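Local coordinates for hypothetical protein PAE2307 (Pyrobaculum aerophilum, PDB 1WVQ) that probably acts as an adenosine-specific kinase of an ancient conserved family and carries a stably phosphorylated histidine, at residues V46-I50 and E64-L70; N118-I123 and V134-G140; I22-F28 and E108-A114; V13-G18 and I89-N93; K30-L35 and I103-V109. All blocks are in the same frame, centred on the assembly; numbering follows the deposited sequence.

Interaction 1. Residues V46-I50 and E64-L70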
# COMPACT_ATOMS: atom_id res chain seq x y z
N VAL A 46 12.26 14.33 13.55
CA VAL A 46 12.14 15.11 12.32
C VAL A 46 11.77 16.57 12.57
O VAL A 46 10.95 16.88 13.43
CB VAL A 46 11.09 14.48 11.35
CG1 VAL A 46 9.69 14.53 11.97
CG2 VAL A 46 11.12 15.22 10.00
N LYS A 47 12.43 17.46 11.84
CA LYS A 47 12.14 18.89 11.90
C LYS A 47 11.59 19.18 10.52
O LYS A 47 12.13 18.72 9.52
CB LYS A 47 13.40 19.71 12.17
CG LYS A 47 14.00 19.47 13.56
CD LYS A 47 12.98 19.74 14.65
CE LYS A 47 13.57 19.51 16.04
NZ LYS A 47 12.54 19.53 17.12
N PHE A 48 10.51 19.95 10.45
CA PHE A 48 9.91 20.18 9.14
C PHE A 48 9.04 21.42 9.06
O PHE A 48 8.68 22.04 10.07
CB PHE A 48 9.03 18.99 8.78
CG PHE A 48 7.92 18.76 9.75
CD1 PHE A 48 8.15 18.10 10.96
CD2 PHE A 48 6.66 19.32 9.52
CE1 PHE A 48 7.15 17.99 11.92
CE2 PHE A 48 5.64 19.22 10.48
CZ PHE A 48 5.89 18.55 11.68
N GLY A 49 8.70 21.76 7.82
CA GLY A 49 7.81 22.86 7.53
C GLY A 49 6.99 22.36 6.36
O GLY A 49 7.55 21.80 5.42
N ILE A 50 5.67 22.51 6.43
CA ILE A 50 4.82 22.06 5.33
C ILE A 50 3.83 23.17 4.99
O ILE A 50 3.23 23.78 5.88
CB ILE A 50 4.07 20.72 5.68
CG1 ILE A 50 3.16 20.30 4.51
CG2 ILE A 50 3.32 20.85 6.99
CD1 ILE A 50 1.75 20.88 4.55
N GLU A 64 1.90 24.14 8.63
CA GLU A 64 2.17 23.52 9.93
C GLU A 64 3.69 23.31 9.97
O GLU A 64 4.31 23.14 8.92
CB GLU A 64 1.48 22.16 10.07
CG GLU A 64 -0.04 22.19 10.09
CD GLU A 64 -0.62 22.89 11.31
OE1 GLU A 64 0.09 23.03 12.32
OE2 GLU A 64 -1.81 23.29 11.25
N ALA A 65 4.28 23.32 11.15
CA ALA A 65 5.73 23.14 11.26
C ALA A 65 6.20 23.08 12.70
O ALA A 65 5.53 23.59 13.60
CB ALA A 65 6.44 24.28 10.53
N ASN A 66 7.35 22.46 12.93
CA ASN A 66 7.92 22.39 14.27
C ASN A 66 9.29 23.05 14.23
O ASN A 66 10.10 22.91 15.15
CB ASN A 66 8.00 20.94 14.77
CG ASN A 66 9.02 20.10 14.02
OD1 ASN A 66 9.61 20.53 13.03
ND2 ASN A 66 9.24 18.89 14.51
N ASP A 67 9.53 23.80 13.16
CA ASP A 67 10.78 24.52 12.94
C ASP A 67 10.41 25.74 12.10
O ASP A 67 9.95 25.61 10.96
CB ASP A 67 11.77 23.64 12.19
CG ASP A 67 13.09 24.34 11.92
OD1 ASP A 67 13.10 25.44 11.34
OD2 ASP A 67 14.14 23.77 12.30
N GLU A 68 10.58 26.93 12.67
CA GLU A 68 10.21 28.15 11.96
C GLU A 68 10.98 28.44 10.68
O GLU A 68 10.44 29.02 9.74
CB GLU A 68 10.32 29.35 12.90
CG GLU A 68 9.33 29.28 14.05
CD GLU A 68 7.89 29.04 13.59
OE1 GLU A 68 7.40 29.79 12.72
OE2 GLU A 68 7.26 28.09 14.10
N GLU A 69 12.25 28.04 10.64
CA GLU A 69 13.05 28.26 9.44
C GLU A 69 12.42 27.46 8.30
O GLU A 69 12.20 27.98 7.20
CB GLU A 69 14.49 27.79 9.67
CG GLU A 69 15.37 27.81 8.43
CD GLU A 69 16.63 27.00 8.62
OE1 GLU A 69 16.52 25.75 8.76
OE2 GLU A 69 17.73 27.59 8.63
N LEU A 70 12.14 26.19 8.56
CA LEU A 70 11.55 25.32 7.55
C LEU A 70 10.13 25.74 7.18
O LEU A 70 9.71 25.58 6.03
CB LEU A 70 11.60 23.87 8.04
CG LEU A 70 13.02 23.41 8.39
CD1 LEU A 70 12.98 21.95 8.84
CD2 LEU A 70 13.94 23.58 7.19

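Interaction 2. Residues N118-I123 and V134-G140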
# COMPACT_ATOMS: atom_id res chain seq x y z
N ASN A 118 19.20 18.52 -4.25
CA ASN A 118 19.99 19.12 -5.33
C ASN A 118 19.46 20.46 -5.80
O ASN A 118 18.34 20.85 -5.47
CB ASN A 118 19.98 18.24 -6.58
CG ASN A 118 20.58 16.90 -6.34
OD1 ASN A 118 21.57 16.77 -5.63
ND2 ASN A 118 20.00 15.87 -6.95
N PRO A 119 20.27 21.18 -6.60
CA PRO A 119 19.80 22.46 -7.11
C PRO A 119 18.53 22.04 -7.84
O PRO A 119 18.49 21.00 -8.49
CB PRO A 119 20.92 22.87 -8.06
CG PRO A 119 22.13 22.35 -7.37
CD PRO A 119 21.69 20.97 -6.93
N LEU A 120 17.48 22.84 -7.73
CA LEU A 120 16.21 22.48 -8.34
C LEU A 120 15.43 23.68 -8.85
O LEU A 120 15.47 24.75 -8.25
CB LEU A 120 15.38 21.72 -7.30
CG LEU A 120 13.92 21.36 -7.56
CD1 LEU A 120 13.81 20.19 -8.53
CD2 LEU A 120 13.27 21.00 -6.23
N LYS A 121 14.74 23.49 -9.97
CA LYS A 121 13.91 24.53 -10.56
C LYS A 121 12.54 23.92 -10.81
O LYS A 121 12.43 22.73 -11.12
CB LYS A 121 14.48 25.01 -11.90
CG LYS A 121 15.91 25.53 -11.86
CD LYS A 121 15.98 26.90 -11.22
CE LYS A 121 17.36 27.52 -11.42
NZ LYS A 121 17.41 28.90 -10.88
N VAL A 122 11.50 24.73 -10.67
CA VAL A 122 10.15 24.27 -10.92
C VAL A 122 9.65 25.06 -12.11
O VAL A 122 9.78 26.28 -12.15
CB VAL A 122 9.20 24.55 -9.73
CG1 VAL A 122 7.79 24.09 -10.06
CG2 VAL A 122 9.71 23.85 -8.49
N ILE A 123 9.10 24.37 -13.11
CA ILE A 123 8.57 25.04 -14.28
C ILE A 123 7.07 25.23 -14.07
O ILE A 123 6.33 24.27 -13.87
CB ILE A 123 8.78 24.21 -15.57
CG1 ILE A 123 10.26 23.87 -15.74
CG2 ILE A 123 8.29 25.01 -16.79
CD1 ILE A 123 10.54 22.93 -16.89
N VAL A 134 1.87 23.38 -12.32
CA VAL A 134 3.24 22.89 -12.47
C VAL A 134 3.40 22.03 -13.71
O VAL A 134 2.70 21.03 -13.88
CB VAL A 134 3.66 22.07 -11.23
CG1 VAL A 134 5.03 21.44 -11.45
CG2 VAL A 134 3.69 22.96 -10.00
N VAL A 135 4.32 22.43 -14.58
CA VAL A 135 4.59 21.69 -15.81
C VAL A 135 5.58 20.56 -15.51
O VAL A 135 5.43 19.45 -16.01
CB VAL A 135 5.20 22.61 -16.90
CG1 VAL A 135 5.71 21.78 -18.08
CG2 VAL A 135 4.17 23.62 -17.36
N GLY A 136 6.57 20.87 -14.69
CA GLY A 136 7.57 19.87 -14.34
C GLY A 136 8.65 20.47 -13.48
O GLY A 136 8.50 21.58 -12.96
N VAL A 137 9.73 19.73 -13.31
CA VAL A 137 10.85 20.20 -12.50
C VAL A 137 12.16 19.85 -13.18
O VAL A 137 12.22 18.98 -14.05
CB VAL A 137 10.87 19.53 -11.10
CG1 VAL A 137 9.60 19.86 -10.34
CG2 VAL A 137 11.04 18.03 -11.24
N VAL A 138 13.21 20.55 -12.78
CA VAL A 138 14.55 20.31 -13.29
C VAL A 138 15.32 19.95 -12.02
O VAL A 138 15.76 20.82 -11.27
CB VAL A 138 15.15 21.57 -13.94
CG1 VAL A 138 16.56 21.27 -14.43
CG2 VAL A 138 14.27 22.02 -15.10
N ASP A 139 15.46 18.65 -11.79
CA ASP A 139 16.12 18.11 -10.60
C ASP A 139 17.59 17.83 -10.87
O ASP A 139 17.93 16.87 -11.55
CB ASP A 139 15.41 16.81 -10.20
CG ASP A 139 15.79 16.33 -8.80
OD1 ASP A 139 16.81 16.80 -8.25
OD2 ASP A 139 15.06 15.46 -8.27
N GLY A 140 18.45 18.69 -10.34
CA GLY A 140 19.88 18.50 -10.53
C GLY A 140 20.35 18.69 -11.95
O GLY A 140 19.71 19.38 -12.75

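Interaction 3. Residues I22-F28 and E108-A114. With PO4 (phosphate ion), chain D.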
# COMPACT_ATOMS: atom_id res chain seq x y z
N ILE A 22 10.42 18.34 -0.71
CA ILE A 22 9.48 17.44 -1.36
C ILE A 22 8.37 18.36 -1.85
O ILE A 22 7.79 19.12 -1.06
CB ILE A 22 8.90 16.40 -0.37
CG1 ILE A 22 10.02 15.49 0.15
CG2 ILE A 22 7.85 15.54 -1.06
CD1 ILE A 22 9.60 14.59 1.31
N ILE A 23 8.11 18.33 -3.15
CA ILE A 23 7.08 19.17 -3.75
C ILE A 23 6.08 18.26 -4.46
O ILE A 23 6.47 17.33 -5.16
CB ILE A 23 7.69 20.15 -4.78
CG1 ILE A 23 8.82 20.95 -4.12
CG2 ILE A 23 6.61 21.10 -5.31
CD1 ILE A 23 9.58 21.83 -5.09
N GLY A 24 4.80 18.54 -4.27
CA GLY A 24 3.78 17.72 -4.90
C GLY A 24 2.46 18.43 -5.12
O GLY A 24 2.36 19.65 -5.02
N GLN A 25 1.43 17.65 -5.43
CA GLN A 25 0.11 18.19 -5.67
C GLN A 25 -0.90 17.33 -4.94
O GLN A 25 -0.78 16.11 -4.91
CB GLN A 25 -0.20 18.19 -7.17
CG GLN A 25 -1.45 18.96 -7.58
CD GLN A 25 -1.69 18.88 -9.07
OE1 GLN A 25 -0.85 19.29 -9.87
NE2 GLN A 25 -2.84 18.33 -9.45
N ALA A 26 -1.90 17.97 -4.34
CA ALA A 26 -2.93 17.27 -3.60
C ALA A 26 -4.26 17.94 -3.89
O ALA A 26 -4.51 18.37 -5.02
CB ALA A 26 -2.63 17.32 -2.11
N HIS A 27 -5.12 18.00 -2.88
CA HIS A 27 -6.42 18.65 -3.00
C HIS A 27 -7.09 18.58 -1.64
O HIS A 27 -6.77 17.72 -0.83
CB HIS A 27 -7.30 17.95 -4.06
CG HIS A 27 -7.93 16.68 -3.57
ND1 HIS A 27 -7.22 15.52 -3.39
CD2 HIS A 27 -9.22 16.39 -3.26
CE1 HIS A 27 -8.05 14.56 -2.99
NE2 HIS A 27 -9.26 15.07 -2.91
N PHE A 28 -8.00 19.52 -1.38
CA PHE A 28 -8.73 19.59 -0.12
C PHE A 28 -7.88 20.10 1.04
O PHE A 28 -6.73 19.70 1.23
CB PHE A 28 -9.33 18.21 0.21
CG PHE A 28 -10.28 18.23 1.37
CD1 PHE A 28 -11.23 19.24 1.51
CD2 PHE A 28 -10.27 17.19 2.30
CE1 PHE A 28 -12.15 19.22 2.56
CE2 PHE A 28 -11.19 17.16 3.36
CZ PHE A 28 -12.12 18.18 3.49
N GLU A 108 -5.41 12.58 0.01
CA GLU A 108 -5.46 13.83 -0.74
C GLU A 108 -4.33 13.98 -1.76
O GLU A 108 -4.50 14.66 -2.77
CB GLU A 108 -5.39 15.04 0.20
CG GLU A 108 -6.63 15.31 1.03
CD GLU A 108 -6.56 14.67 2.39
OE1 GLU A 108 -5.44 14.33 2.83
OE2 GLU A 108 -7.62 14.51 3.03
N VAL A 109 -3.19 13.35 -1.49
CA VAL A 109 -2.03 13.44 -2.37
C VAL A 109 -2.19 12.67 -3.67
O VAL A 109 -2.51 11.48 -3.65
CB VAL A 109 -0.75 12.95 -1.64
CG1 VAL A 109 0.44 12.91 -2.60
CG2 VAL A 109 -0.43 13.86 -0.46
N VAL A 110 -1.96 13.34 -4.79
CA VAL A 110 -2.07 12.70 -6.09
C VAL A 110 -0.78 12.72 -6.90
O VAL A 110 -0.60 11.89 -7.80
CB VAL A 110 -3.21 13.32 -6.94
CG1 VAL A 110 -4.56 12.86 -6.40
CG2 VAL A 110 -3.12 14.84 -6.91
N ARG A 111 0.12 13.65 -6.59
CA ARG A 111 1.39 13.75 -7.32
C ARG A 111 2.54 14.19 -6.43
O ARG A 111 2.34 14.94 -5.48
CB ARG A 111 1.28 14.77 -8.46
CG ARG A 111 -0.02 14.74 -9.24
CD ARG A 111 -0.10 15.88 -10.24
NE ARG A 111 0.76 15.65 -11.40
CZ ARG A 111 0.94 16.54 -12.37
NH1 ARG A 111 0.33 17.71 -12.32
NH2 ARG A 111 1.72 16.25 -13.40
N ILE A 112 3.74 13.73 -6.74
CA ILE A 112 4.94 14.15 -6.03
C ILE A 112 5.90 14.50 -7.17
O ILE A 112 6.37 13.61 -7.88
CB ILE A 112 5.55 13.03 -5.15
CG1 ILE A 112 4.57 12.68 -4.02
CG2 ILE A 112 6.88 13.50 -4.58
CD1 ILE A 112 5.07 11.60 -3.08
N PHE A 113 6.16 15.79 -7.35
CA PHE A 113 7.02 16.28 -8.43
C PHE A 113 8.51 16.06 -8.19
O PHE A 113 9.28 15.88 -9.14
CB PHE A 113 6.77 17.77 -8.67
CG PHE A 113 5.36 18.11 -9.06
CD1 PHE A 113 4.85 17.67 -10.28
CD2 PHE A 113 4.55 18.88 -8.23
CE1 PHE A 113 3.54 17.99 -10.67
CE2 PHE A 113 3.25 19.20 -8.61
CZ PHE A 113 2.74 18.76 -9.83
N ALA A 114 8.92 16.10 -6.93
CA ALA A 114 10.32 15.93 -6.61
C ALA A 114 10.59 15.71 -5.13
O ALA A 114 9.84 16.16 -4.27
CB ALA A 114 11.10 17.17 -7.08
P PO4 D . 3.20 12.86 -12.22
O1 PO4 D . 4.16 12.98 -11.09
O2 PO4 D . 3.47 13.92 -13.23
O3 PO4 D . 3.34 11.52 -12.85
O4 PO4 D . 1.81 13.02 -11.70

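Interaction 4. Residues V13-G18 and I89-N93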
# COMPACT_ATOMS: atom_id res chain seq x y z
N VAL A 13 14.43 26.84 -6.51
CA VAL A 13 14.12 26.33 -5.18
C VAL A 13 15.32 26.34 -4.25
O VAL A 13 16.30 25.63 -4.48
CB VAL A 13 13.57 24.89 -5.26
CG1 VAL A 13 13.21 24.39 -3.87
CG2 VAL A 13 12.37 24.84 -6.19
N PRO A 14 15.27 27.16 -3.19
CA PRO A 14 16.39 27.22 -2.24
C PRO A 14 16.41 25.96 -1.37
O PRO A 14 15.38 25.54 -0.84
CB PRO A 14 16.06 28.45 -1.39
CG PRO A 14 15.14 29.26 -2.23
CD PRO A 14 14.28 28.21 -2.89
N ILE A 15 17.58 25.35 -1.21
CA ILE A 15 17.68 24.17 -0.37
C ILE A 15 18.93 24.28 0.52
O ILE A 15 20.04 23.99 0.08
CB ILE A 15 17.76 22.86 -1.19
CG1 ILE A 15 16.54 22.73 -2.11
CG2 ILE A 15 17.82 21.66 -0.26
CD1 ILE A 15 16.53 21.48 -2.96
N PRO A 16 18.75 24.74 1.77
CA PRO A 16 19.88 24.89 2.70
C PRO A 16 20.54 23.54 2.94
O PRO A 16 19.90 22.50 2.85
CB PRO A 16 19.21 25.42 3.97
CG PRO A 16 18.04 26.18 3.45
CD PRO A 16 17.51 25.26 2.37
N GLN A 17 21.84 23.55 3.24
CA GLN A 17 22.56 22.31 3.48
C GLN A 17 21.92 21.60 4.67
O GLN A 17 21.62 22.22 5.69
CB GLN A 17 24.04 22.59 3.76
CG GLN A 17 24.92 21.35 3.86
CD GLN A 17 24.83 20.45 2.63
OE1 GLN A 17 24.99 20.91 1.49
NE2 GLN A 17 24.58 19.16 2.85
N GLY A 18 21.72 20.29 4.53
CA GLY A 18 21.12 19.53 5.60
C GLY A 18 19.62 19.38 5.45
O GLY A 18 18.97 18.73 6.26
N ILE A 89 7.25 20.64 1.19
CA ILE A 89 7.73 20.14 2.48
C ILE A 89 9.24 20.28 2.54
O ILE A 89 9.94 19.90 1.60
CB ILE A 89 7.41 18.63 2.66
CG1 ILE A 89 5.90 18.40 2.68
CG2 ILE A 89 8.04 18.12 3.96
CD1 ILE A 89 5.51 16.94 2.58
N TYR A 90 9.74 20.85 3.63
CA TYR A 90 11.18 20.95 3.85
C TYR A 90 11.43 20.15 5.12
O TYR A 90 10.74 20.33 6.13
CB TYR A 90 11.64 22.40 4.05
CG TYR A 90 11.91 23.17 2.77
CD1 TYR A 90 10.90 23.89 2.14
CD2 TYR A 90 13.19 23.21 2.22
CE1 TYR A 90 11.16 24.64 0.98
CE2 TYR A 90 13.46 23.95 1.07
CZ TYR A 90 12.44 24.67 0.46
OH TYR A 90 12.71 25.45 -0.65
N ILE A 91 12.42 19.26 5.08
CA ILE A 91 12.75 18.43 6.23
C ILE A 91 14.22 18.39 6.59
O ILE A 91 15.10 18.45 5.73
CB ILE A 91 12.31 16.96 6.03
CG1 ILE A 91 12.80 16.44 4.67
CG2 ILE A 91 10.81 16.82 6.19
CD1 ILE A 91 12.64 14.94 4.50
N ARG A 92 14.46 18.28 7.90
CA ARG A 92 15.79 18.15 8.49
C ARG A 92 15.67 16.98 9.46
O ARG A 92 14.58 16.69 9.97
CB ARG A 92 16.18 19.40 9.29
CG ARG A 92 16.66 20.60 8.49
CD ARG A 92 17.05 21.72 9.46
NE ARG A 92 17.39 22.97 8.78
CZ ARG A 92 18.54 23.21 8.15
NH1 ARG A 92 19.49 22.28 8.10
NH2 ARG A 92 18.74 24.39 7.58
N ASN A 93 16.79 16.31 9.71
CA ASN A 93 16.85 15.18 10.64
C ASN A 93 16.00 14.01 10.22
O ASN A 93 15.50 13.24 11.04
CB ASN A 93 16.47 15.66 12.04
CG ASN A 93 17.29 16.85 12.47
OD1 ASN A 93 18.53 16.83 12.40
ND2 ASN A 93 16.62 17.91 12.90
O HOH W 1 19.21 17.27 8.56

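Interaction 5. Residues K30-L35 and I103-V109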
# COMPACT_ATOMS: atom_id res chain seq x y z
N LYS A 30 -7.81 19.48 4.12
CA LYS A 30 -7.31 18.51 5.09
C LYS A 30 -5.88 18.07 4.76
O LYS A 30 -5.19 17.51 5.61
CB LYS A 30 -8.24 17.30 5.16
CG LYS A 30 -7.99 16.39 6.37
CD LYS A 30 -9.18 15.48 6.66
CE LYS A 30 -9.36 14.37 5.62
NZ LYS A 30 -8.36 13.27 5.81
N THR A 31 -5.43 18.34 3.54
CA THR A 31 -4.07 17.98 3.13
C THR A 31 -3.00 18.45 4.12
O THR A 31 -2.09 17.69 4.46
CB THR A 31 -3.74 18.58 1.74
OG1 THR A 31 -4.53 17.95 0.73
CG2 THR A 31 -2.26 18.39 1.40
N VAL A 32 -3.12 19.69 4.58
CA VAL A 32 -2.11 20.22 5.49
C VAL A 32 -1.99 19.42 6.78
O VAL A 32 -0.89 19.17 7.25
CB VAL A 32 -2.37 21.72 5.80
CG1 VAL A 32 -3.58 21.88 6.69
CG2 VAL A 32 -1.14 22.34 6.45
N GLU A 33 -3.12 19.00 7.36
CA GLU A 33 -3.07 18.23 8.59
C GLU A 33 -2.59 16.80 8.33
O GLU A 33 -1.81 16.25 9.12
CB GLU A 33 -4.44 18.22 9.27
CG GLU A 33 -4.86 19.60 9.76
CD GLU A 33 -5.89 19.57 10.87
OE1 GLU A 33 -6.03 18.54 11.55
OE2 GLU A 33 -6.56 20.61 11.07
N ASP A 34 -3.05 16.19 7.24
CA ASP A 34 -2.63 14.83 6.96
C ASP A 34 -1.13 14.74 6.67
O ASP A 34 -0.48 13.77 7.06
CB ASP A 34 -3.44 14.25 5.79
CG ASP A 34 -4.89 13.97 6.17
OD1 ASP A 34 -5.22 13.97 7.39
OD2 ASP A 34 -5.71 13.74 5.26
N LEU A 35 -0.58 15.74 6.00
CA LEU A 35 0.85 15.74 5.71
C LEU A 35 1.63 15.97 7.01
O LEU A 35 2.68 15.36 7.23
CB LEU A 35 1.20 16.80 4.67
CG LEU A 35 0.79 16.47 3.23
CD1 LEU A 35 1.16 17.63 2.31
CD2 LEU A 35 1.49 15.19 2.77
N ILE A 103 3.61 9.68 2.63
CA ILE A 103 3.07 10.79 1.87
C ILE A 103 2.28 10.31 0.65
O ILE A 103 1.20 10.82 0.38
CB ILE A 103 4.21 11.73 1.41
CG1 ILE A 103 4.81 12.41 2.64
CG2 ILE A 103 3.67 12.77 0.43
CD1 ILE A 103 6.08 13.18 2.35
N LYS A 104 2.80 9.31 -0.05
CA LYS A 104 2.12 8.76 -1.23
C LYS A 104 0.73 8.23 -0.88
O LYS A 104 -0.20 8.32 -1.69
CB LYS A 104 2.92 7.61 -1.84
CG LYS A 104 4.30 7.97 -2.38
CD LYS A 104 5.02 6.69 -2.78
CE LYS A 104 6.48 6.96 -3.13
NZ LYS A 104 7.24 5.68 -3.35
N ASN A 105 0.61 7.68 0.32
CA ASN A 105 -0.63 7.07 0.80
C ASN A 105 -1.64 8.01 1.44
O ASN A 105 -2.70 7.56 1.87
CB ASN A 105 -0.30 5.94 1.78
CG ASN A 105 0.50 4.82 1.13
OD1 ASN A 105 1.13 4.02 1.81
ND2 ASN A 105 0.46 4.76 -0.20
N VAL A 106 -1.32 9.29 1.53
CA VAL A 106 -2.27 10.24 2.08
C VAL A 106 -3.32 10.35 0.97
O VAL A 106 -2.99 10.66 -0.16
CB VAL A 106 -1.62 11.61 2.33
CG1 VAL A 106 -2.70 12.66 2.58
CG2 VAL A 106 -0.68 11.53 3.52
N PRO A 107 -4.59 10.07 1.29
CA PRO A 107 -5.64 10.15 0.27
C PRO A 107 -5.72 11.42 -0.58
O PRO A 107 -6.06 11.36 -1.75
CB PRO A 107 -6.92 9.89 1.07
CG PRO A 107 -6.43 8.92 2.12
CD PRO A 107 -5.14 9.58 2.56
N GLU A 108 -5.41 12.58 0.01
CA GLU A 108 -5.46 13.83 -0.74
C GLU A 108 -4.33 13.98 -1.76
O GLU A 108 -4.50 14.66 -2.77
CB GLU A 108 -5.39 15.04 0.20
CG GLU A 108 -6.63 15.31 1.03
CD GLU A 108 -6.56 14.67 2.39
OE1 GLU A 108 -5.44 14.33 2.83
OE2 GLU A 108 -7.62 14.51 3.03
N VAL A 109 -3.19 13.35 -1.49
CA VAL A 109 -2.03 13.44 -2.37
C VAL A 109 -2.19 12.67 -3.67
O VAL A 109 -2.51 11.48 -3.65
CB VAL A 109 -0.75 12.95 -1.64
CG1 VAL A 109 0.44 12.91 -2.60
CG2 VAL A 109 -0.43 13.86 -0.46

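Interaction 1. Residues V46-I50 and E64-L70
Five hydrogen bonds join the two segments of this antiparallel hairpin of strands 47-53 and 60-65. In the I50-E64 pair I50 N donates to E64 O (2.9 Å) and E64 N returns a bond to I50 O (3.1 Å). Beyond A65, N66 has left the strand, yet its p-rotamer side chain copies a strand edge: OD1 accepts from F48 N (2.8 Å) and ND2 donates to V46 O (2.9 Å), while N66 N reaches F48 O (3.2 Å). D67 N-caps helix 68-81, its OD1 accepting from L70 N (3.0 Å). L70, in the first turn of that helix, packs against strand 47-53, with CD1 3.6 Å from F48 CA and CB 3.6 Å from G49 N. A CB on G49 would strike L70 O. The F48 ring lies over N66 N with one face. The carboxylate of E64 leads away to R152 of a second subunit. An amide side chain thus prolongs the strand pairing right up to the start of the helix.

Interaction 2. Residues N118-I123 and V134-G140
V134 enters the contact with an apolar touch, its CG1 4.1 Å from V122 CG1, on a side where F113 also packs. At V135 the backbone turns to psi -41°, and V135 N donates to I123 O (2.8 Å) while the CB of V135 sits 3.9 Å from I123 CG2. G136 faces the same residue, with I123 N bonded to G136 O (2.9 Å), so V135 and G136 together oppose I123 in a classic beta bulge. Beyond it V137 and V122 form a non-hydrogen-bonded pair, CA atoms 4.4 Å apart; the CA of V137 makes a CA-H...O contact with K121 O (3.3 Å), and L120 CD1 reaches V137 CB at 4.0 Å. These rungs belong to the antiparallel hairpin of strands 120-128 and 131-139, which with strand 7-13 makes the three-stranded sheet of the chain; the short strand axes run 167° apart. V138 exchanges two bonds with K121, V138 N to K121 O (2.8 Å) and K121 N to V138 O (3.1 Å), and its CG2 lies 4.2 Å from I123 CD1. D139 lies beside L120, CA to L120 CD1 3.7 Å; its OD1 bonds to T116, and N118 ND2 to the phosphohistidine side chain of a fourth subunit. G140 closes the ladder with G140 N on P119 O (3.0 Å).

Interaction 3. Residues I22-F28 and E108-A114
Strands 20-25 and 111-116 pair antiparallel along one edge of the five-stranded sheet, and two classic beta bulges interrupt their ladder: F113 and A114 both face I23, V110 and R111 both face Q25. In each, one carbonyl takes two amides, I23 O from F113 N (2.7 Å) and A114 N (3.3 Å), Q25 O from V110 N (3.0 Å) and R111 N (3.1 Å). Q25, with t rotamers at chi1 and chi2, extends so that OE1 accepts from R111 NH1 (3.1 Å) while lying at the edge of the F113 ring, 3.6 Å from CZ. The m rotamer of F113 brings CD2 to 3.6 Å from G24 CA; a CB on G24 would collide with R111 O. H27 adopts p at chi1, which swings its imidazole back so that ND1 donates to E108 O (2.9 Å). E108 OE2 lies at the edge of the F28 ring and forms a salt bridge with K30. F28 N is bonded to the phosphoryl group of phosphohistidine 85. The guanidinium of R111, joined by R111 of two neighbouring subunits, holds a phosphate ion probably from the crystallisation liquor: NE donates to its O4 at 2.8 Å and NH2 to O2 at 2.9 Å.

Interaction 4. Residues V13-G18 and I89-N93
Y90, R92 and G18 carry most of this contact, in which the irregular loop 13-18 lies along strand 87-92, their end-to-end directions, CA 13 to 18 and CA 90 to 92, 12° apart. The CA-to-CB bond of Y90 points toward the loop, and the side chain ends in a hydrogen bond, OH to P14 O (2.7 Å); V13 CG1 sits 3.4 Å from the same OH. R92 stretches its chain out with t at chi2 and chi3, so that NH1 donates to Q17 O (3.2 Å). At a phi of 95° a CB on G18 would jam against the carbonyl oxygen of Q17 and also crowd R92 NH1. G18 O accepts from a water (2.7 Å) that accepts from N93 N (2.8 Å). The loop joins strand 7-13 of the three-stranded sheet to strand 20-25 of the five-stranded one, beside which strand 87-92 lies. Helix 68-81 packs here through L73 on P16 and Y90, and its E69 forms a salt bridge with R92.

Interaction 5. Residues K30-L35 and I103-V109
The first turn of helix 31-40 meets the link that leads out of helix 96-104, a type I beta turn from V106 to V109, closed by V109 N on V106 O (3.0 Å). Charge dominates one part of the contact, where K30, D34 and E108 form a buried salt-bridge network. K30 NZ bonds D34 OD2 at 2.7 Å, and reaches E108 OE2 at 3.1 Å in a salt bridge whose hydrogen bond is weak. D34 OD1 has a further salt bridge to K166 of a second subunit, so the cluster extends across the interface. Apolar contact fills the other part: L35 CD2 touches I103 CG2 (4.0 Å), V106 CG2 (4.3 Å) and V109 CG2 (4.0 Å), and D34 CB lies 3.7 Å from V106 CG1. T31 packs closely, OG1 3.1 Å from E108 CB, while its hydroxyl bonds to F28. The m rotamer of D34 brings two acids very close together, OD2 of D34 lying just 2.5 Å from E108 OE1.

Overall arrangement
Interactions 1, 3 and 4 all draw on the five-stranded sheet: 1 at one outermost strand pair, 3 at the other, and 4 on the central strand 87-92, whose backbone bonds to strands of both. Interaction 2 belongs to the three-stranded sheet and packs on interaction 3 through F113, L120 and I23. Interactions 3 and 5 share E108 and V109. Four contacts are largely buried, while interaction 4 is partly exposed and uses water. Backbone ladders rule 2 and 3, with beta bulges in each; interaction 1 completes its ladder with a side chain, and interaction 5 relies on buried charges and leucine packing. Centres of interactions 1 and 2 are about 22 Å apart.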